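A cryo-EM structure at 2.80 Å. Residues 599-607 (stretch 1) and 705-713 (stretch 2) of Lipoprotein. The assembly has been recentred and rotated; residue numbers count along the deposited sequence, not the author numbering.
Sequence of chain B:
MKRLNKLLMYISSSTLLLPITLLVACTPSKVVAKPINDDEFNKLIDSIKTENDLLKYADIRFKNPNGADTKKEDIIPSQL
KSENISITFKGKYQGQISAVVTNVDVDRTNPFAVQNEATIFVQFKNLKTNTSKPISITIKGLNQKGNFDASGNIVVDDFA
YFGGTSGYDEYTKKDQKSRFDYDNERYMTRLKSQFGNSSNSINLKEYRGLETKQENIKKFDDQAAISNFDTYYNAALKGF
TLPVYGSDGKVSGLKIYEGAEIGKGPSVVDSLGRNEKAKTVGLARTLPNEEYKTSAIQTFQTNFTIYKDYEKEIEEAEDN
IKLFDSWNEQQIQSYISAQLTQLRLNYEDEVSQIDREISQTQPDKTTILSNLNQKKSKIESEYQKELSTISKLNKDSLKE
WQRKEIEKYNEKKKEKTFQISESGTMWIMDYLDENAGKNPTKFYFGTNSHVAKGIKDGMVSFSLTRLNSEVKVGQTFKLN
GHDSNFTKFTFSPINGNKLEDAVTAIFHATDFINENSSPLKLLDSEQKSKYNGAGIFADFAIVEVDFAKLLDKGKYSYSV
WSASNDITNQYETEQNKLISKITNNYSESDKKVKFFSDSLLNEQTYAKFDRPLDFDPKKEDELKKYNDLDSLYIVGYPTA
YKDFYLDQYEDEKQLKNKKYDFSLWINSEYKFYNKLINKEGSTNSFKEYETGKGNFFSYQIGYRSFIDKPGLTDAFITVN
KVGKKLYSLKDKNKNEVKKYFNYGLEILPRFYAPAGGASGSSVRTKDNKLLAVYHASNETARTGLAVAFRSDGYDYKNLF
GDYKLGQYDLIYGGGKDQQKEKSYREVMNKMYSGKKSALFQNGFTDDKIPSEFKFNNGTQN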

ATOM      1  N   SER B 599     -36.184 -17.159   0.334  1.00 71.93           N
ATOM      2  CA  SER B 599     -35.570 -17.993   1.363  1.00 71.93           C
ATOM      3  C   SER B 599     -34.291 -18.635   0.836  1.00 71.93           C
ATOM      4  O   SER B 599     -34.368 -19.472  -0.055  1.00 71.93           O
ATOM      5  CB  SER B 599     -36.560 -19.087   1.720  1.00 71.93           C
ATOM      6  OG  SER B 599     -36.004 -20.018   2.620  1.00 71.93           O
ATOM      7  N   LEU B 600     -33.118 -18.319   1.386  1.00 66.75           N
ATOM      8  CA  LEU B 600     -31.863 -19.012   1.043  1.00 66.75           C
ATOM      9  C   LEU B 600     -31.817 -20.489   1.493  1.00 66.75           C
ATOM     10  O   LEU B 600     -30.903 -21.214   1.124  1.00 66.75           O
ATOM     11  CB  LEU B 600     -30.661 -18.230   1.624  1.00 66.75           C
ATOM     12  CG  LEU B 600     -29.824 -17.441   0.597  1.00 66.75           C
ATOM     13  CD1 LEU B 600     -28.663 -16.774   1.322  1.00 66.75           C
ATOM     14  CD2 LEU B 600     -29.207 -18.316  -0.493  1.00 66.75           C
ATOM     15  N   LEU B 601     -32.788 -20.931   2.298  1.00 71.05           N
ATOM     16  CA  LEU B 601     -32.918 -22.296   2.818  1.00 71.05           C
ATOM     17  C   LEU B 601     -33.725 -23.230   1.891  1.00 71.05           C
ATOM     18  O   LEU B 601     -33.490 -24.439   1.898  1.00 71.05           O
ATOM     19  CB  LEU B 601     -33.555 -22.216   4.215  1.00 71.05           C
ATOM     20  CG  LEU B 601     -32.622 -21.568   5.261  1.00 71.05           C
ATOM     21  CD1 LEU B 601     -33.446 -20.982   6.389  1.00 71.05           C
ATOM     22  CD2 LEU B 601     -31.643 -22.574   5.865  1.00 71.05           C
ATOM     23  N   ASN B 602     -34.631 -22.689   1.072  1.00 75.49           N
ATOM     24  CA  ASN B 602     -35.321 -23.450   0.032  1.00 75.49           C
ATOM     25  C   ASN B 602     -34.336 -23.913  -1.051  1.00 75.49           C
ATOM     26  O   ASN B 602     -33.407 -23.193  -1.408  1.00 75.49           O
ATOM     27  CB  ASN B 602     -36.458 -22.631  -0.588  1.00 75.49           C
ATOM     28  CG  ASN B 602     -37.572 -22.154   0.318  1.00 75.49           C
ATOM     29  OD1 ASN B 602     -38.434 -21.406  -0.102  1.00 75.49           O
ATOM     30  ND2 ASN B 602     -37.607 -22.532   1.569  1.00 75.49           N
ATOM     31  N   GLU B 603     -34.519 -25.118  -1.584  1.00 77.42           N
ATOM     32  CA  GLU B 603     -33.496 -25.745  -2.435  1.00 77.42           C
ATOM     33  C   GLU B 603     -33.317 -25.061  -3.800  1.00 77.42           C
ATOM     34  O   GLU B 603     -32.199 -24.964  -4.307  1.00 77.42           O
ATOM     35  CB  GLU B 603     -33.822 -27.239  -2.588  1.00 77.42           C
ATOM     36  CG  GLU B 603     -32.662 -28.116  -3.081  1.00 77.42           C
ATOM     37  CD  GLU B 603     -31.425 -28.058  -2.177  1.00 77.42           C
ATOM     38  OE1 GLU B 603     -30.300 -28.288  -2.675  1.00 77.42           O
ATOM     39  OE2 GLU B 603     -31.555 -27.789  -0.965  1.00 77.42           O
ATOM     40  N   GLN B 604     -34.391 -24.537  -4.389  1.00 78.56           N
ATOM     41  CA  GLN B 604     -34.314 -23.799  -5.645  1.00 78.56           C
ATOM     42  C   GLN B 604     -33.654 -22.424  -5.493  1.00 78.56           C
ATOM     43  O   GLN B 604     -33.145 -21.895  -6.474  1.00 78.56           O
ATOM     44  CB  GLN B 604     -35.696 -23.713  -6.321  1.00 78.56           C
ATOM     45  CG  GLN B 604     -36.668 -22.623  -5.837  1.00 78.56           C
ATOM     46  CD  GLN B 604     -37.301 -22.861  -4.471  1.00 78.56           C
ATOM     47  OE1 GLN B 604     -37.053 -23.839  -3.784  1.00 78.56           O
ATOM     48  NE2 GLN B 604     -38.145 -21.969  -4.021  1.00 78.56           N
ATOM     49  N   THR B 605     -33.627 -21.840  -4.293  1.00 73.61           N
ATOM     50  CA  THR B 605     -32.891 -20.590  -4.058  1.00 73.61           C
ATOM     51  C   THR B 605     -31.408 -20.856  -3.897  1.00 73.61           C
ATOM     52  O   THR B 605     -30.611 -20.214  -4.569  1.00 73.61           O
ATOM     53  CB  THR B 605     -33.357 -19.833  -2.825  1.00 73.61           C
ATOM     54  OG1 THR B 605     -34.749 -19.685  -2.814  1.00 73.61           O
ATOM     55  CG2 THR B 605     -32.760 -18.431  -2.771  1.00 73.61           C
ATOM     56  N   TYR B 606     -31.021 -21.804  -3.041  1.00 70.51           N
ATOM     57  CA  TYR B 606     -29.609 -22.098  -2.805  1.00 70.51           C
ATOM     58  C   TYR B 606     -28.901 -22.510  -4.098  1.00 70.51           C
ATOM     59  O   TYR B 606     -27.787 -22.069  -4.364  1.00 70.51           O
ATOM     60  CB  TYR B 606     -29.477 -23.167  -1.712  1.00 70.51           C
ATOM     61  CG  TYR B 606     -28.045 -23.367  -1.257  1.00 70.51           C
ATOM     62  CD1 TYR B 606     -27.473 -22.456  -0.353  1.00 70.51           C
ATOM     63  CD2 TYR B 606     -27.254 -24.381  -1.815  1.00 70.51           C
ATOM     64  CE1 TYR B 606     -26.104 -22.508  -0.053  1.00 70.51           C
ATOM     65  CE2 TYR B 606     -25.878 -24.428  -1.536  1.00 70.51           C
ATOM     66  CZ  TYR B 606     -25.300 -23.472  -0.682  1.00 70.51           C
ATOM     67  OH  TYR B 606     -23.963 -23.460  -0.506  1.00 70.51           O
ATOM     68  N   ALA B 607     -29.567 -23.293  -4.951  1.00 70.91           N
ATOM     69  CA  ALA B 607     -29.011 -23.756  -6.217  1.00 70.91           C
ATOM     70  C   ALA B 607     -28.606 -22.633  -7.189  1.00 70.91           C
ATOM     71  O   ALA B 607     -27.824 -22.880  -8.103  1.00 70.91           O
ATOM     72  CB  ALA B 607     -30.005 -24.699  -6.854  1.00 70.91           C
ATOM     73  N   SER B 705     -23.641 -24.655   9.904  1.00 67.81           N
ATOM     74  CA  SER B 705     -24.698 -25.436  10.565  1.00 67.81           C
ATOM     75  C   SER B 705     -25.407 -26.370   9.588  1.00 67.81           C
ATOM     76  O   SER B 705     -25.578 -27.550   9.894  1.00 67.81           O
ATOM     77  CB  SER B 705     -25.712 -24.524  11.265  1.00 67.81           C
ATOM     78  OG  SER B 705     -26.743 -25.219  11.931  1.00 67.81           O
ATOM     79  N   PHE B 706     -25.857 -25.867   8.435  1.00 69.99           N
ATOM     80  CA  PHE B 706     -26.655 -26.642   7.488  1.00 69.99           C
ATOM     81  C   PHE B 706     -25.740 -27.380   6.518  1.00 69.99           C
ATOM     82  O   PHE B 706     -25.144 -26.809   5.613  1.00 69.99           O
ATOM     83  CB  PHE B 706     -27.647 -25.725   6.781  1.00 69.99           C
ATOM     84  CG  PHE B 706     -28.615 -25.071   7.739  1.00 69.99           C
ATOM     85  CD1 PHE B 706     -29.619 -25.829   8.368  1.00 69.99           C
ATOM     86  CD2 PHE B 706     -28.460 -23.713   8.065  1.00 69.99           C
ATOM     87  CE1 PHE B 706     -30.457 -25.217   9.309  1.00 69.99           C
ATOM     88  CE2 PHE B 706     -29.320 -23.099   8.982  1.00 69.99           C
ATOM     89  CZ  PHE B 706     -30.320 -23.855   9.609  1.00 69.99           C
ATOM     90  N   ILE B 707     -25.580 -28.672   6.742  1.00 73.91           N
ATOM     91  CA  ILE B 707     -24.427 -29.420   6.251  1.00 73.91           C
ATOM     92  C   ILE B 707     -24.337 -29.564   4.727  1.00 73.91           C
ATOM     93  O   ILE B 707     -23.273 -29.361   4.154  1.00 73.91           O
ATOM     94  CB  ILE B 707     -24.394 -30.744   7.028  1.00 73.91           C
ATOM     95  CG1 ILE B 707     -23.968 -30.499   8.493  1.00 73.91           C
ATOM     96  CG2 ILE B 707     -23.532 -31.796   6.362  1.00 73.91           C
ATOM     97  CD1 ILE B 707     -22.842 -29.515   8.769  1.00 73.91           C
ATOM     98  N   ASP B 708     -25.445 -29.829   4.051  1.00 78.58           N
ATOM     99  CA  ASP B 708     -25.530 -29.858   2.590  1.00 78.58           C
ATOM    100  C   ASP B 708     -25.655 -28.455   1.948  1.00 78.58           C
ATOM    101  O   ASP B 708     -25.984 -28.341   0.766  1.00 78.58           O
ATOM    102  CB  ASP B 708     -26.628 -30.838   2.149  1.00 78.58           C
ATOM    103  CG  ASP B 708     -28.065 -30.492   2.551  1.00 78.58           C
ATOM    104  OD1 ASP B 708     -28.305 -29.619   3.406  1.00 78.58           O
ATOM    105  OD2 ASP B 708     -28.985 -31.135   2.007  1.00 78.58           O
ATOM    106  N   LYS B 709     -25.375 -27.384   2.711  1.00 68.82           N
ATOM    107  CA  LYS B 709     -25.480 -25.972   2.315  1.00 68.82           C
ATOM    108  C   LYS B 709     -24.199 -25.220   2.712  1.00 68.82           C
ATOM    109  O   LYS B 709     -24.196 -24.504   3.714  1.00 68.82           O
ATOM    110  CB  LYS B 709     -26.683 -25.296   2.988  1.00 68.82           C
ATOM    111  CG  LYS B 709     -28.045 -25.966   2.949  1.00 68.82           C
ATOM    112  CD  LYS B 709     -28.845 -25.790   1.687  1.00 68.82           C
ATOM    113  CE  LYS B 709     -30.299 -26.067   2.028  1.00 68.82           C
ATOM    114  NZ  LYS B 709     -31.232 -25.838   0.926  1.00 68.82           N
ATOM    115  N   PRO B 710     -23.083 -25.363   1.978  1.00 68.31           N
ATOM    116  CA  PRO B 710     -21.847 -24.689   2.343  1.00 68.31           C
ATOM    117  C   PRO B 710     -22.038 -23.183   2.515  1.00 68.31           C
ATOM    118  O   PRO B 710     -22.715 -22.533   1.721  1.00 68.31           O
ATOM    119  CB  PRO B 710     -20.795 -25.058   1.302  1.00 68.31           C
ATOM    120  CG  PRO B 710     -21.599 -25.643   0.153  1.00 68.31           C
ATOM    121  CD  PRO B 710     -22.873 -26.181   0.802  1.00 68.31           C
ATOM    122  N   GLY B 711     -21.504 -22.665   3.610  1.00 63.43           N
ATOM    123  CA  GLY B 711     -21.649 -21.300   4.082  1.00 63.43           C
ATOM    124  C   GLY B 711     -23.020 -20.830   4.561  1.00 63.43           C
ATOM    125  O   GLY B 711     -23.191 -19.617   4.681  1.00 63.43           O
ATOM    126  N   LEU B 712     -23.980 -21.695   4.879  1.00 61.42           N
ATOM    127  CA  LEU B 712     -25.175 -21.321   5.648  1.00 61.42           C
ATOM    128  C   LEU B 712     -25.027 -21.757   7.105  1.00 61.42           C
ATOM    129  O   LEU B 712     -24.606 -22.879   7.415  1.00 61.42           O
ATOM    130  CB  LEU B 712     -26.475 -21.912   5.087  1.00 61.42           C
ATOM    131  CG  LEU B 712     -26.874 -21.546   3.652  1.00 61.42           C
ATOM    132  CD1 LEU B 712     -28.320 -21.994   3.417  1.00 61.42           C
ATOM    133  CD2 LEU B 712     -26.829 -20.057   3.347  1.00 61.42           C
ATOM    134  N   THR B 713     -25.429 -20.897   8.039  1.00 63.92           N
ATOM    135  CA  THR B 713     -25.400 -21.209   9.470  1.00 63.92           C
ATOM    136  C   THR B 713     -26.589 -20.668  10.252  1.00 63.92           C
ATOM    137  O   THR B 713     -27.282 -19.758   9.818  1.00 63.92           O
ATOM    138  CB  THR B 713     -24.046 -20.853  10.103  1.00 63.92           C
ATOM    139  OG1 THR B 713     -23.942 -21.535  11.322  1.00 63.92           O
ATOM    140  CG2 THR B 713     -23.788 -19.391  10.416  1.00 63.92           C
TER

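A long, flexible side chain with a charged end can serve two kinds of contact at once, and the packing of residues 599-607 against residues 705-713 of this lipoprotein is a compact example. Residues touching across the contact are at least 103 apart in sequence, and the stretches together bury 436 Å² of surface.

The polar contacts centre on Lys 709. Its CA-to-CB bond points sideways, but the chain extends through t rotamers at chi3 and chi4 until the ammonium group reaches stretch 1. There NZ donates a hydrogen bond to the backbone O of Leu 601 at 2.8 Å and another to OE2 of Glu 603 at 2.7 Å, the second forming part of a salt bridge. Lysine suits this place because one ammonium group can serve a carbonyl and a carboxylate together. Glu 603 is exposed and its CA-to-CB bond also points sideways, so here too it is the end of the side chain that closes the gap. The remaining cross-stretch hydrogen bond comes from Tyr 606, whose OH donates to O of Pro 710 at 2.7 Å. That carbonyl lies at the edge of the ring, near its plane, where a phenol hydroxyl can meet it without disturbing contacts over the ring face.

Those face contacts form the second group. The aliphatic part of Lys 709 crosses the Tyr 606 ring, with CD 4.2 Å from the ring centroid and 21° off the normal, a CH-pi arrangement that lets the methylenes pack while the amine travels on to its acceptors. A second CH-pi contact occurs at Phe 706, where CD2 of Leu 601 sits 4.0 Å from the ring centroid, over the face.

Leu 712 supplies much of the remaining apolar packing. Pointing toward stretch 1, it brings CD1 to 3.9 Å from CD1 of Tyr 606 and 4.2 Å from CD2 of Leu 601, while its CD2 lies 4.3 Å from CD1 of Leu 600. A branched apolar side chain suits this buried position, because both methyls pack against Tyr 606. Pro 710 adds its ring, with CD 3.9 Å from CZ of Tyr 606.

Local turns present these groups. A type I turn from Phe 706 to Lys 709 leads directly into a type II turn from Lys 709 to Leu 712, closed by hydrogen bonds from N of Lys 709 to O of Phe 706 and from N of Leu 712 to O of Lys 709, each 3.0 Å. Gly 711 has a phi of 68°, a value that favours glycine.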